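PDB 5BZ1: suppressor protein MPT5 from Saccharomyces cerevisiae, which binds sequence motifs in the 3'-UTR of target mRNAs through its Pumilio homology domain, regulates them post-transcriptionally and negatively regulates HO expression. Local coordinates for residues 204-209 and 217-222. Residues are numbered along the deposited sequence; the frame is centred on the assembly and turned at random.
Sequences QFLPGL and YIIQFL. With nucleotides of chain B.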
# COMPACT_ATOMS: atom_id res chain seq x y z
N GLN A 204 2.92 4.47 16.58
CA GLN A 204 3.80 5.43 17.24
C GLN A 204 3.65 6.84 16.67
O GLN A 204 3.67 7.83 17.41
CB GLN A 204 5.26 4.97 17.14
CG GLN A 204 6.27 6.00 17.64
CD GLN A 204 7.70 5.49 17.63
OE1 GLN A 204 7.96 4.33 17.33
NE2 GLN A 204 8.65 6.37 17.96
N PHE A 205 3.46 6.92 15.36
CA PHE A 205 3.37 8.21 14.68
C PHE A 205 1.96 8.48 14.15
O PHE A 205 1.78 9.21 13.17
CB PHE A 205 4.38 8.27 13.53
CG PHE A 205 5.80 8.28 13.99
CD1 PHE A 205 6.43 9.48 14.33
CD2 PHE A 205 6.52 7.10 14.09
CE1 PHE A 205 7.75 9.49 14.76
CE2 PHE A 205 7.84 7.11 14.52
CZ PHE A 205 8.45 8.30 14.85
N LEU A 206 0.97 7.91 14.82
CA LEU A 206 -0.44 8.07 14.46
C LEU A 206 -0.92 9.52 14.23
O LEU A 206 -1.63 9.78 13.26
CB LEU A 206 -1.33 7.36 15.48
CG LEU A 206 -2.80 7.15 15.11
CD1 LEU A 206 -2.91 6.34 13.84
CD2 LEU A 206 -3.51 6.44 16.24
N PRO A 207 -0.53 10.46 15.13
CA PRO A 207 -1.03 11.83 14.93
C PRO A 207 -0.57 12.47 13.61
O PRO A 207 -1.27 13.34 13.10
CB PRO A 207 -0.42 12.60 16.11
CG PRO A 207 -0.20 11.57 17.16
CD PRO A 207 0.21 10.34 16.39
N GLY A 208 0.57 12.04 13.08
CA GLY A 208 1.06 12.59 11.83
C GLY A 208 0.53 11.86 10.61
O GLY A 208 0.87 12.20 9.47
N LEU A 209 -0.30 10.86 10.84
CA LEU A 209 -0.81 10.00 9.77
C LEU A 209 -2.32 10.08 9.62
O LEU A 209 -2.84 10.08 8.50
CB LEU A 209 -0.41 8.54 10.03
CG LEU A 209 1.08 8.20 10.05
CD1 LEU A 209 1.29 6.71 10.31
CD2 LEU A 209 1.73 8.60 8.74
N TYR A 217 -5.23 6.76 4.38
CA TYR A 217 -5.47 5.53 3.63
C TYR A 217 -4.71 4.35 4.24
O TYR A 217 -5.18 3.21 4.20
CB TYR A 217 -5.11 5.71 2.16
CG TYR A 217 -6.08 6.57 1.39
CD1 TYR A 217 -7.36 6.11 1.09
CD2 TYR A 217 -5.73 7.84 0.96
CE1 TYR A 217 -8.26 6.90 0.40
CE2 TYR A 217 -6.62 8.64 0.26
CZ TYR A 217 -7.88 8.16 -0.02
OH TYR A 217 -8.78 8.94 -0.71
N ILE A 218 -3.55 4.64 4.81
CA ILE A 218 -2.72 3.62 5.45
C ILE A 218 -3.39 3.07 6.71
O ILE A 218 -3.41 1.86 6.94
CB ILE A 218 -1.32 4.17 5.78
CG1 ILE A 218 -0.56 4.51 4.49
CG2 ILE A 218 -0.53 3.17 6.59
CD1 ILE A 218 -0.50 3.37 3.49
N ILE A 219 -3.94 3.96 7.54
CA ILE A 219 -4.66 3.53 8.73
C ILE A 219 -5.84 2.65 8.33
O ILE A 219 -6.08 1.60 8.93
CB ILE A 219 -5.19 4.72 9.56
CG1 ILE A 219 -4.08 5.73 9.83
CG2 ILE A 219 -5.80 4.21 10.86
CD1 ILE A 219 -2.83 5.12 10.45
N GLN A 220 -6.58 3.09 7.32
CA GLN A 220 -7.72 2.34 6.82
C GLN A 220 -7.31 0.97 6.28
O GLN A 220 -8.03 -0.01 6.45
CB GLN A 220 -8.46 3.14 5.74
CG GLN A 220 -9.17 4.39 6.26
CD GLN A 220 -10.03 5.06 5.20
OE1 GLN A 220 -11.07 4.53 4.82
NE2 GLN A 220 -9.59 6.22 4.72
N PHE A 221 -6.14 0.90 5.66
CA PHE A 221 -5.64 -0.37 5.13
C PHE A 221 -5.37 -1.36 6.26
O PHE A 221 -5.70 -2.54 6.14
CB PHE A 221 -4.38 -0.16 4.28
CG PHE A 221 -4.03 -1.35 3.43
CD1 PHE A 221 -4.51 -1.46 2.14
CD2 PHE A 221 -3.24 -2.38 3.93
CE1 PHE A 221 -4.21 -2.56 1.35
CE2 PHE A 221 -2.92 -3.49 3.15
CZ PHE A 221 -3.41 -3.57 1.85
N LEU A 222 -4.77 -0.89 7.34
CA LEU A 222 -4.54 -1.72 8.52
C LEU A 222 -5.85 -2.27 9.08
O LEU A 222 -5.93 -3.42 9.50
CB LEU A 222 -3.82 -0.94 9.62
CG LEU A 222 -2.33 -0.66 9.47
CD1 LEU A 222 -1.75 -0.18 10.79
CD2 LEU A 222 -1.60 -1.90 8.98
P A B 4 -9.48 11.79 -4.56
OP1 A B 4 -9.50 12.58 -5.81
OP2 A B 4 -10.36 10.60 -4.41
O5' A B 4 -7.99 11.31 -4.28
C5' A B 4 -6.93 12.24 -4.15
C4' A B 4 -5.59 11.54 -4.19
O4' A B 4 -5.46 10.68 -3.03
C3' A B 4 -5.37 10.61 -5.37
O3' A B 4 -4.98 11.30 -6.54
C2' A B 4 -4.31 9.65 -4.84
O2' A B 4 -3.01 10.23 -4.93
C1' A B 4 -4.69 9.54 -3.36
N9 A B 4 -5.48 8.33 -3.06
C8 A B 4 -6.83 8.12 -3.27
N7 A B 4 -7.23 6.93 -2.90
C5 A B 4 -6.09 6.31 -2.41
C6 A B 4 -5.85 5.02 -1.87
N6 A B 4 -6.79 4.09 -1.72
N1 A B 4 -4.59 4.73 -1.50
C2 A B 4 -3.63 5.66 -1.65
N3 A B 4 -3.73 6.90 -2.14
C4 A B 4 -5.00 7.16 -2.51
P U B 3 -14.25 15.46 -2.01
OP1 U B 3 -13.32 16.38 -2.72
OP2 U B 3 -15.33 14.81 -2.80
O5' U B 3 -13.40 14.33 -1.27
C5' U B 3 -12.60 13.41 -2.00
C4' U B 3 -11.18 13.40 -1.49
O4' U B 3 -11.16 13.08 -0.07
C3' U B 3 -10.25 12.39 -2.12
O3' U B 3 -9.76 12.83 -3.37
C2' U B 3 -9.16 12.24 -1.06
O2' U B 3 -8.22 13.30 -1.15
C1' U B 3 -9.96 12.40 0.24
N1 U B 3 -10.29 11.11 0.87
C2 U B 3 -9.33 10.54 1.70
O2 U B 3 -8.24 11.07 1.91
N3 U B 3 -9.67 9.34 2.26
C4 U B 3 -10.86 8.66 2.09
O4 U B 3 -11.02 7.58 2.66
C5 U B 3 -11.80 9.31 1.22
C6 U B 3 -11.50 10.49 0.65
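Within Pumilio repeat 6, the loop 204-209 packs on helix 215-223, which carries RNA contacts, through L206, L209 and I219. The contact is small and wholly apolar. CD1 of L206 lies 3.6 Å from CD1 of I219, and the two side chains cross at about a right angle. With chi1 at -167°, L206 turns its CG away from the backbone N, and CD1 reaches the helix. CB of L209 touches the same I219 methyl, CD1, at 4.2 Å. Both Y217 and Q220 on this helix contact the RNA of chain B. Q220 NE2 donates an almost straight hydrogen bond to O4 of U3 of chain B (2.9 Å, 177°). The base of A4 of chain B lies over one face of the Y217 ring, its C5 3.4 Å above the ring plane. N3 of U3 of chain B approaches Y217 CZ obliquely, at 3.1 Å. A serine in place of Y217 would probably leave one face of the A4 base of chain B without the flat ring against it and open a gap beside U3 of chain B. N216 also makes a weak hydrogen bond with Q220 NE2. Around the contact, L209 rests on helix 169-174, L206 on helix 229-240 and I219 on helix 253-273.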